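Local coordinates for protein serine--tRNA ligase (Pyrococcus horikoshii, PDB 2DQ0) that attaches serine to tRNA(Ser), and probably also to tRNA(Sec), using ATP, as a homodimeric class II aminoacyl-tRNA synthetase, at residues I194-L199 / R412-I417; E329-L334 / T406-S411. All coordinates share one frame; numbering follows the deposited sequence.

Both contacts lie in the catalytic core, their centres about 9 Å apart, and neither is a surface contact, all touching residues being buried. Both draw on helix 410-420. Contact 1 joins the body of that helix to helix 190-209, which also packs on the second subunit; contact 2 sets the strand and turn leading into it against the end of helix 316-333. They meet directly, Leu-199 CD2 lying 3.8 Å from Leu-334 CD2. Neither has a hydrogen bond between its own segments. In contact 1 the interface is almost wholly aliphatic, whereas contact 2 adds an aromatic edge and a backbone carbonyl. Segments 412-417 and 406-411 also present polar side chains to the seryl-adenylate analogue.

Contact 1: I194-L199 / R412-I417; sequences ILDLAL and RAIVAI. With SSA (5'-O-(N-(L-seryl)-sulfamoyl)adenosine), chain G; SO4 (sulfate ion), chain E.
Leu-195 and Leu-199 of helix 190-209 pack against Ala-413, Ile-414 and Ile-417 of helix 410-420, the helix of the strand-helix motif 3 of class II synthetases. The segment axes approach to 10.4 Å, their N-to-C directions at 114°, and aliphatic branches make the meeting. Leu-199 divides its methyls: CD1 lies 3.7 Å from Ala-413 CB and also touches Ile-414 CG1, while CD2 meets Ile-417 CD1 tip to tip at 4.2 Å. Leu-195 CD2 reaches the same Ile-414 CG1, the two side chains sliding past each other in opposite directions.

Arg-412 serves the seryl-adenylate analogue instead. CB lies near ribose O2'; chi1 of -59° sets CG anti to the carbonyl carbon, near O2' and adenine N3. CD comes closest, 3.4 Å from ribose O2'. NE nears adenine N3 but donates to Phe-297 O. CZ lies near ribose C2', and adenine C4 sits 3.9 Å above the guanidinium plane, offset toward its rim. NH1 is nearest sulfate O3 and O1, O1 in plane at the edge; NH2 bonds Glu-370 O and, weakly, sulfate O4. An alanine here would probably leave the adenine without this flat cationic cover and Phe-297 O and Glu-370 O without these donors. Back at the interface, the anti chi2 of Ile-414 (179°) extends CD1 to 4.0 Å from CB of Asp-196, whose OD2 bonds His-303 ND1.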
# COMPACT_ATOMS: atom_id res chain seq x y z
N ILE A 194 -8.03 -16.78 -1.29
CA ILE A 194 -7.08 -17.83 -1.61
C ILE A 194 -6.76 -17.80 -3.10
O ILE A 194 -5.62 -18.00 -3.51
CB ILE A 194 -7.60 -19.25 -1.22
CG1 ILE A 194 -7.10 -19.64 0.17
CG2 ILE A 194 -7.03 -20.29 -2.14
CD1 ILE A 194 -7.30 -18.62 1.23
N LEU A 195 -7.78 -17.55 -3.91
CA LEU A 195 -7.59 -17.49 -5.36
C LEU A 195 -6.62 -16.37 -5.77
O LEU A 195 -5.78 -16.55 -6.66
CB LEU A 195 -8.95 -17.31 -6.06
CG LEU A 195 -8.87 -17.23 -7.57
CD1 LEU A 195 -8.24 -18.50 -8.12
CD2 LEU A 195 -10.24 -17.02 -8.13
N ASP A 196 -6.75 -15.22 -5.11
CA ASP A 196 -5.92 -14.06 -5.36
C ASP A 196 -4.47 -14.45 -5.07
O ASP A 196 -3.60 -14.32 -5.95
CB ASP A 196 -6.35 -12.90 -4.46
CG ASP A 196 -5.59 -11.61 -4.72
OD1 ASP A 196 -6.23 -10.55 -4.81
OD2 ASP A 196 -4.35 -11.63 -4.83
N LEU A 197 -4.20 -14.94 -3.86
CA LEU A 197 -2.84 -15.35 -3.52
C LEU A 197 -2.32 -16.43 -4.45
O LEU A 197 -1.15 -16.40 -4.84
CB LEU A 197 -2.73 -15.88 -2.10
CG LEU A 197 -3.04 -14.92 -0.95
CD1 LEU A 197 -2.49 -15.56 0.32
CD2 LEU A 197 -2.42 -13.51 -1.18
N ALA A 198 -3.19 -17.38 -4.80
CA ALA A 198 -2.80 -18.48 -5.68
C ALA A 198 -2.32 -17.95 -7.02
O ALA A 198 -1.30 -18.41 -7.54
CB ALA A 198 -3.98 -19.43 -5.88
N LEU A 199 -3.05 -16.97 -7.57
CA LEU A 199 -2.69 -16.38 -8.85
C LEU A 199 -1.30 -15.72 -8.81
O LEU A 199 -0.55 -15.80 -9.78
CB LEU A 199 -3.77 -15.38 -9.29
CG LEU A 199 -5.02 -16.02 -9.93
CD1 LEU A 199 -6.18 -15.02 -10.08
CD2 LEU A 199 -4.62 -16.54 -11.29
N ARG A 412 -8.31 -8.42 -12.44
CA ARG A 412 -8.92 -8.85 -13.69
C ARG A 412 -8.78 -10.31 -14.03
O ARG A 412 -9.54 -10.81 -14.85
CB ARG A 412 -8.43 -7.98 -14.83
CG ARG A 412 -8.78 -6.53 -14.55
CD ARG A 412 -8.54 -5.66 -15.71
NE ARG A 412 -9.08 -4.34 -15.44
CZ ARG A 412 -8.98 -3.32 -16.27
NH1 ARG A 412 -9.52 -2.15 -15.93
NH2 ARG A 412 -8.35 -3.47 -17.43
N ALA A 413 -7.81 -10.99 -13.43
CA ALA A 413 -7.64 -12.41 -13.71
C ALA A 413 -8.82 -13.10 -13.01
O ALA A 413 -9.45 -14.05 -13.52
CB ALA A 413 -6.33 -12.89 -13.14
N ILE A 414 -9.15 -12.60 -11.83
CA ILE A 414 -10.24 -13.16 -11.06
C ILE A 414 -11.54 -12.95 -11.82
O ILE A 414 -12.37 -13.85 -11.85
CB ILE A 414 -10.29 -12.52 -9.63
CG1 ILE A 414 -9.17 -13.11 -8.77
CG2 ILE A 414 -11.65 -12.76 -8.97
CD1 ILE A 414 -9.13 -12.53 -7.37
N VAL A 415 -11.74 -11.78 -12.44
CA VAL A 415 -12.98 -11.57 -13.18
C VAL A 415 -12.98 -12.55 -14.35
O VAL A 415 -13.97 -13.27 -14.56
CB VAL A 415 -13.19 -10.09 -13.71
CG1 VAL A 415 -13.12 -9.11 -12.58
CG2 VAL A 415 -12.18 -9.75 -14.74
N ALA A 416 -11.87 -12.61 -15.09
CA ALA A 416 -11.83 -13.52 -16.22
C ALA A 416 -12.14 -14.96 -15.82
O ALA A 416 -12.88 -15.65 -16.52
CB ALA A 416 -10.48 -13.44 -16.93
N ILE A 417 -11.62 -15.39 -14.67
CA ILE A 417 -11.86 -16.76 -14.23
C ILE A 417 -13.30 -16.97 -13.82
O ILE A 417 -13.89 -18.00 -14.15
CB ILE A 417 -10.90 -17.16 -13.07
CG1 ILE A 417 -9.48 -17.28 -13.63
CG2 ILE A 417 -11.36 -18.48 -12.41
CD1 ILE A 417 -8.44 -17.63 -12.60
N10 SSA G . 3.44 -1.81 -15.70
CA SSA G . 2.48 -2.03 -16.79
CB SSA G . 2.45 -3.48 -17.20
OG SSA G . 1.82 -4.31 -16.22
C9 SSA G . 1.05 -1.63 -16.43
O9 SSA G . 0.76 -1.30 -15.29
N8 SSA G . 0.16 -1.65 -17.42
S1 SSA G . -1.38 -1.29 -17.13
O1S SSA G . -1.38 0.09 -16.67
O2S SSA G . -2.11 -1.66 -18.34
O5' SSA G . -1.77 -2.24 -15.94
C5' SSA G . -1.62 -3.64 -16.10
C4' SSA G . -2.90 -4.37 -15.80
O4' SSA G . -3.30 -4.15 -14.44
C3' SSA G . -4.13 -4.01 -16.60
O3' SSA G . -4.07 -4.61 -17.88
C2' SSA G . -5.19 -4.68 -15.74
O2' SSA G . -5.21 -6.08 -15.84
C1' SSA G . -4.72 -4.26 -14.35
N9 SSA G . -5.21 -2.95 -13.92
C8 SSA G . -4.79 -1.68 -14.30
N7 SSA G . -5.46 -0.72 -13.71
C5 SSA G . -6.37 -1.38 -12.90
C6 SSA G . -7.38 -0.92 -12.02
N6 SSA G . -7.64 0.36 -11.82
N1 SSA G . -8.12 -1.86 -11.34
C2 SSA G . -7.84 -3.16 -11.54
N3 SSA G . -6.91 -3.72 -12.35
C4 SSA G . -6.22 -2.76 -13.01
S SO4 E . -10.01 -0.67 -19.82
O1 SO4 E . -9.15 0.16 -18.95
O2 SO4 E . -10.42 0.10 -21.01
O3 SO4 E . -11.22 -1.06 -19.06
O4 SO4 E . -9.29 -1.89 -20.24

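Contact 2: E329-L334 / T406-S411; sequences ELFQEL and TAIATS. With SSA (5'-O-(N-(L-seryl)-sulfamoyl)adenosine), chain G.
Leu-330, Phe-331 and Leu-334, at the end of helix 316-333 and just beyond it, meet Ala-407 and Ile-408, where the chain leaves strand 398-406 and approaches the motif 3 helix. Thr-406 comes first and serves the active site: its OG1 donates to the seryl hydroxyl OG of the analogue at 2.8 Å and is itself held by Ser-373 N, which would help fix its rotation.

At Ala-407 the chain turns a corner. Ala-407 and Ile-408 both face Val-305 of strand 301-311 and form backbone hydrogen bonds with it, a classic beta bulge. The carbonyl oxygen of Ala-407 faces helix 316-333, with Leu-330 CD1 3.6 Å away. This O also lies at the edge of the Phe-331 ring, close to its plane and 3.7 Å from CE2. Ile-408 carries most of the remaining packing. Its CG1 meets Leu-330 CD1 at 3.8 Å where the two side chains cross obliquely, and an anti chi2 (-179°) extends CD1 to Leu-334 CD2, tip to tip at 4.0 Å.

Ala-409, the N-cap residue of helix 410-420, sets CB 3.4 Å from ribose O4'. Thr-410 OG1 has weak hydrogen bonds to Asp-196 OD1 and His-303 O. Ser-411 places OG between its backbone N and carbonyl carbon (chi1 50°) and donates to adenine N3 at 2.9 Å.

The chemistry thus divides within six residues: toward helix 316-333, Ala-407 and Ile-408 make van der Waals contacts without hydrogen bonds, while Thr-406 and Ser-411 bond the seryl hydroxyl and adenine N3, consistent with a part in positioning the two ends of the ligand.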
# COMPACT_ATOMS: atom_id res chain seq x y z
N GLU A 329 1.02 -17.37 -22.07
CA GLU A 329 1.09 -18.73 -21.54
C GLU A 329 0.29 -18.89 -20.28
O GLU A 329 -0.39 -19.90 -20.10
CB GLU A 329 2.53 -19.13 -21.27
CG GLU A 329 3.29 -19.63 -22.48
CD GLU A 329 4.74 -19.96 -22.15
OE1 GLU A 329 4.96 -20.64 -21.13
OE2 GLU A 329 5.66 -19.54 -22.90
N LEU A 330 0.38 -17.89 -19.40
CA LEU A 330 -0.34 -17.96 -18.14
C LEU A 330 -1.83 -18.07 -18.36
O LEU A 330 -2.49 -18.94 -17.77
CB LEU A 330 -0.04 -16.75 -17.27
CG LEU A 330 1.42 -16.68 -16.82
CD1 LEU A 330 1.64 -15.38 -16.08
CD2 LEU A 330 1.74 -17.89 -15.95
N PHE A 331 -2.37 -17.20 -19.21
CA PHE A 331 -3.80 -17.25 -19.45
C PHE A 331 -4.24 -18.49 -20.19
O PHE A 331 -5.38 -18.94 -20.03
CB PHE A 331 -4.25 -15.96 -20.13
CG PHE A 331 -4.28 -14.79 -19.17
CD1 PHE A 331 -5.47 -14.47 -18.49
CD2 PHE A 331 -3.10 -14.08 -18.88
CE1 PHE A 331 -5.49 -13.46 -17.52
CE2 PHE A 331 -3.10 -13.07 -17.92
CZ PHE A 331 -4.30 -12.75 -17.22
N GLN A 332 -3.35 -19.08 -20.99
CA GLN A 332 -3.71 -20.32 -21.65
C GLN A 332 -3.82 -21.42 -20.58
O GLN A 332 -4.78 -22.20 -20.57
CB GLN A 332 -2.69 -20.70 -22.72
CG GLN A 332 -2.70 -19.74 -23.88
CD GLN A 332 -1.62 -20.03 -24.89
OE1 GLN A 332 -1.40 -19.26 -25.83
NE2 GLN A 332 -0.92 -21.14 -24.70
N GLU A 333 -2.86 -21.48 -19.64
CA GLU A 333 -2.95 -22.49 -18.58
C GLU A 333 -4.20 -22.25 -17.72
O GLU A 333 -4.84 -23.20 -17.23
CB GLU A 333 -1.68 -22.48 -17.72
CG GLU A 333 -0.40 -22.79 -18.51
CD GLU A 333 0.72 -23.41 -17.68
OE1 GLU A 333 1.70 -22.71 -17.34
OE2 GLU A 333 0.61 -24.62 -17.36
N LEU A 334 -4.55 -20.98 -17.55
CA LEU A 334 -5.72 -20.58 -16.79
C LEU A 334 -6.99 -20.85 -17.62
O LEU A 334 -8.11 -20.61 -17.16
CB LEU A 334 -5.61 -19.09 -16.45
CG LEU A 334 -5.30 -18.69 -15.01
CD1 LEU A 334 -4.76 -19.85 -14.26
CD2 LEU A 334 -4.34 -17.53 -14.99
N THR A 406 2.58 -7.10 -17.80
CA THR A 406 1.81 -7.74 -16.76
C THR A 406 2.09 -9.23 -16.88
O THR A 406 2.24 -9.75 -17.98
CB THR A 406 0.31 -7.56 -17.02
OG1 THR A 406 0.04 -6.19 -17.34
CG2 THR A 406 -0.51 -7.99 -15.80
N ALA A 407 2.20 -9.91 -15.74
CA ALA A 407 2.30 -11.37 -15.78
C ALA A 407 0.84 -11.63 -15.41
O ALA A 407 0.07 -12.15 -16.20
CB ALA A 407 3.22 -11.90 -14.70
N ILE A 408 0.44 -11.23 -14.21
CA ILE A 408 -0.96 -11.36 -13.80
C ILE A 408 -1.40 -10.26 -12.84
O ILE A 408 -0.80 -10.05 -11.78
CB ILE A 408 -1.25 -12.68 -13.08
CG1 ILE A 408 -1.19 -13.85 -14.05
CG2 ILE A 408 -2.65 -12.61 -12.43
CD1 ILE A 408 -1.50 -15.22 -13.38
N ALA A 409 -2.44 -9.55 -13.21
CA ALA A 409 -2.96 -8.54 -12.31
C ALA A 409 -4.16 -9.36 -11.80
O ALA A 409 -5.09 -9.63 -12.55
CB ALA A 409 -3.39 -7.30 -13.09
N THR A 410 -4.11 -9.78 -10.54
CA THR A 410 -5.15 -10.64 -9.96
C THR A 410 -6.58 -10.14 -10.10
O THR A 410 -7.49 -10.92 -10.37
CB THR A 410 -4.89 -10.95 -8.46
OG1 THR A 410 -5.06 -9.77 -7.69
CG2 THR A 410 -3.49 -11.46 -8.25
N SER A 411 -6.79 -8.84 -9.90
CA SER A 411 -8.11 -8.24 -10.02
C SER A 411 -8.83 -8.77 -11.28
O SER A 411 -9.83 -9.49 -11.19
CB SER A 411 -7.97 -6.72 -10.13
OG SER A 411 -6.99 -6.39 -11.12
N10 SSA G . 3.44 -1.81 -15.70
CA SSA G . 2.48 -2.03 -16.79
CB SSA G . 2.45 -3.48 -17.20
OG SSA G . 1.82 -4.31 -16.22
C9 SSA G . 1.05 -1.63 -16.43
O9 SSA G . 0.76 -1.30 -15.29
N8 SSA G . 0.16 -1.65 -17.42
S1 SSA G . -1.38 -1.29 -17.13
O1S SSA G . -1.38 0.09 -16.67
O2S SSA G . -2.11 -1.66 -18.34
O5' SSA G . -1.77 -2.24 -15.94
C5' SSA G . -1.62 -3.64 -16.10
C4' SSA G . -2.90 -4.37 -15.80
O4' SSA G . -3.30 -4.15 -14.44
C3' SSA G . -4.13 -4.01 -16.60
O3' SSA G . -4.07 -4.61 -17.88
C2' SSA G . -5.19 -4.68 -15.74
O2' SSA G . -5.21 -6.08 -15.84
C1' SSA G . -4.72 -4.26 -14.35
N9 SSA G . -5.21 -2.95 -13.92
C8 SSA G . -4.79 -1.68 -14.30
N7 SSA G . -5.46 -0.72 -13.71
C5 SSA G . -6.37 -1.38 -12.90
C6 SSA G . -7.38 -0.92 -12.02
N6 SSA G . -7.64 0.36 -11.82
N1 SSA G . -8.12 -1.86 -11.34
C2 SSA G . -7.84 -3.16 -11.54
N3 SSA G . -6.91 -3.72 -12.35
C4 SSA G . -6.22 -2.76 -13.01